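PDB 6FUV: solute Binding Protein, BlMnBP1 in complex with mannotriose from Bifidobacterium, which binds manno-oligosaccharides such as mannotriose, probably delivering them to an ABC transporter for uptake. Local coordinates for residues L72-L75 and D80-D83. Sequence-based numbering, arbitrary orientation.
Sequences LTRL and DSWD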
ATOM      1  N   LEU A  72      -8.811   6.154  12.073  1.00  9.99           N
ATOM      2  CA  LEU A  72      -9.808   5.381  12.805  1.00 18.79           C
ATOM      3  C   LEU A  72     -10.368   6.208  13.957  1.00 15.27           C
ATOM      4  O   LEU A  72     -11.576   6.326  14.128  1.00 20.46           O
ATOM      5  CB  LEU A  72      -9.189   4.065  13.283  1.00 16.52           C
ATOM      6  CG  LEU A  72      -8.963   3.028  12.204  1.00 20.99           C
ATOM      7  CD1 LEU A  72      -8.233   1.782  12.726  1.00 15.11           C
ATOM      8  CD2 LEU A  72     -10.281   2.547  11.565  1.00 19.77           C
ATOM      9  N   THR A  73      -9.501   6.881  14.696  1.00 19.43           N
ATOM     10  CA  THR A  73      -9.963   7.738  15.774  1.00 15.90           C
ATOM     11  C   THR A  73     -10.822   8.862  15.220  1.00 16.42           C
ATOM     12  O   THR A  73     -11.845   9.208  15.807  1.00 16.96           O
ATOM     13  CB  THR A  73      -8.754   8.283  16.533  1.00 16.86           C
ATOM     14  OG1 THR A  73      -8.040   7.209  17.115  1.00 16.31           O
ATOM     15  CG2 THR A  73      -9.148   9.223  17.636  1.00 20.64           C
ATOM     16  N   ARG A  74     -10.442   9.425  14.077  1.00 14.72           N
ATOM     17  CA  ARG A  74     -11.217  10.518  13.495  1.00 13.52           C
ATOM     18  C   ARG A  74     -12.614  10.059  13.093  1.00 18.34           C
ATOM     19  O   ARG A  74     -13.577  10.811  13.213  1.00 23.20           O
ATOM     20  CB  ARG A  74     -10.460  11.089  12.288  1.00 19.98           C
ATOM     21  CG  ARG A  74     -11.051  12.313  11.714  1.00 24.11           C
ATOM     22  CD  ARG A  74     -10.762  13.489  12.597  1.00 25.60           C
ATOM     23  NE  ARG A  74      -9.458  14.028  12.282  1.00 26.50           N
ATOM     24  CZ  ARG A  74      -9.253  15.081  11.518  1.00 17.26           C
ATOM     25  NH1 ARG A  74     -10.271  15.741  11.022  1.00 22.95           N
ATOM     26  NH2 ARG A  74      -8.027  15.498  11.299  1.00 22.13           N
ATOM     27  N   LEU A  75     -12.745   8.820  12.640  1.00 19.28           N
ATOM     28  CA  LEU A  75     -14.054   8.296  12.257  1.00 22.87           C
ATOM     29  C   LEU A  75     -14.913   8.048  13.498  1.00 24.31           C
ATOM     30  O   LEU A  75     -16.126   8.269  13.486  1.00 19.69           O
ATOM     31  CB  LEU A  75     -13.887   6.999  11.460  1.00 16.57           C
ATOM     32  CG  LEU A  75     -13.222   7.038  10.105  1.00 23.84           C
ATOM     33  CD1 LEU A  75     -13.040   5.589   9.605  1.00 17.63           C
ATOM     34  CD2 LEU A  75     -13.976   7.838   9.088  1.00 14.66           C
ATOM     35  N   ASP A  80     -17.384  16.719  11.622  1.00 32.12           N
ATOM     36  CA  ASP A  80     -17.272  17.414  10.349  1.00 23.24           C
ATOM     37  C   ASP A  80     -15.888  17.992  10.139  1.00 22.22           C
ATOM     38  O   ASP A  80     -15.719  18.862   9.264  1.00 12.31           O
ATOM     39  CB  ASP A  80     -18.282  18.554  10.270  1.00 28.70           C
ATOM     40  CG  ASP A  80     -19.648  18.092   9.998  1.00 25.92           C
ATOM     41  OD1 ASP A  80     -19.883  16.899  10.284  1.00 24.24           O
ATOM     42  OD2 ASP A  80     -20.478  18.920   9.506  1.00 25.93           O
ATOM     43  N   SER A  81     -14.907  17.568  10.941  1.00 13.55           N
ATOM     44  CA  SER A  81     -13.564  18.122  10.852  1.00 15.83           C
ATOM     45  C   SER A  81     -12.826  17.724   9.595  1.00 19.09           C
ATOM     46  O   SER A  81     -11.682  18.128   9.441  1.00 15.01           O
ATOM     47  CB  SER A  81     -12.771  17.653  12.041  1.00 19.73           C
ATOM     48  OG  SER A  81     -12.689  16.245  12.021  1.00 24.93           O
ATOM     49  N   TRP A  82     -13.445  16.917   8.745  1.00 15.94           N
ATOM     50  CA  TRP A  82     -12.856  16.393   7.527  1.00 19.97           C
ATOM     51  C   TRP A  82     -13.972  16.166   6.529  1.00 16.25           C
ATOM     52  O   TRP A  82     -15.109  15.912   6.925  1.00 19.35           O
ATOM     53  CB  TRP A  82     -12.122  15.075   7.771  1.00 15.69           C
ATOM     54  CG  TRP A  82     -12.978  14.024   8.209  1.00 11.47           C
ATOM     55  CD1 TRP A  82     -13.492  13.861   9.447  1.00 25.11           C
ATOM     56  CD2 TRP A  82     -13.488  12.956   7.414  1.00 17.37           C
ATOM     57  NE1 TRP A  82     -14.284  12.745   9.498  1.00 18.23           N
ATOM     58  CE2 TRP A  82     -14.309  12.172   8.259  1.00 13.98           C
ATOM     59  CE3 TRP A  82     -13.334  12.587   6.073  1.00 14.82           C
ATOM     60  CZ2 TRP A  82     -14.991  11.035   7.815  1.00 17.56           C
ATOM     61  CZ3 TRP A  82     -13.977  11.443   5.624  1.00 20.94           C
ATOM     62  CH2 TRP A  82     -14.813  10.659   6.511  1.00 17.56           C
ATOM     63  N   ASP A  83     -13.648  16.308   5.238  1.00 20.61           N
ATOM     64  CA  ASP A  83     -14.551  15.970   4.152  1.00 17.37           C
ATOM     65  C   ASP A  83     -14.021  14.875   3.249  1.00 17.34           C
ATOM     66  O   ASP A  83     -14.799  14.032   2.805  1.00 21.05           O
ATOM     67  CB  ASP A  83     -14.832  17.219   3.341  1.00 15.62           C
ATOM     68  CG  ASP A  83     -15.374  18.342   4.185  1.00 18.92           C
ATOM     69  OD1 ASP A  83     -16.477  18.195   4.669  1.00 15.59           O
ATOM     70  OD2 ASP A  83     -14.653  19.360   4.404  1.00 25.38           O
TER
HETATM   71  O   HOH W   1     -15.718  11.828  11.787  1.00 14.62           O
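R74 reaches from helix 67-77 to S81 in the following loop, where its NH1 gives two hydrogen bonds to one residue. The shorter runs from R74 NH1 to S81 OG, 2.7 Å, bent and with the hydroxyl tilted 27° out of the guanidinium plane. The second, from R74 NH1 to S81 O at 3.2 Å, is weak. With CG anti to the backbone N (chi1 -172°) and bends at chi2 and chi3, the R74 chain turns so that NH1 meets S81 OG at the edge of the guanidinium. The other terminal nitrogen, NH2, bonds to Q62 OE1, and F27 adds a cation-pi contact, so the guanidinium has two hydrogen-bonding partners besides F27; S81 OG also bonds to N79 OD1. Replacing R74 by alanine is likely to leave S81 OG and Q62 OE1 without this donor and to open a gap where its methylenes pack beside W82.

One water bridges the backbone and the indole: it donates to R74 O at 2.8 Å and accepts from W82 NE1 at 2.9 Å, lying in the ring plane at its edge.

Apolar contacts accompany the bridge. R74 CG lies 3.7 Å from W82 CD1, the guanidinium standing nearly perpendicular to the indole, 81° between planes. Further along the ring, L75 CD2 meets W82 CZ2 at 3.6 Å. M85 touches both R74 and L75, and F99 packs on W82. The side chain of L75 is about 13 Å from a bound beta-D-mannopyranose.

The arrangement ties the C-terminal part of a helix to the loop leading into strand 84-86, which runs parallel to strand 22-28, as in the alpha/beta lobes of periplasmic-type binding proteins.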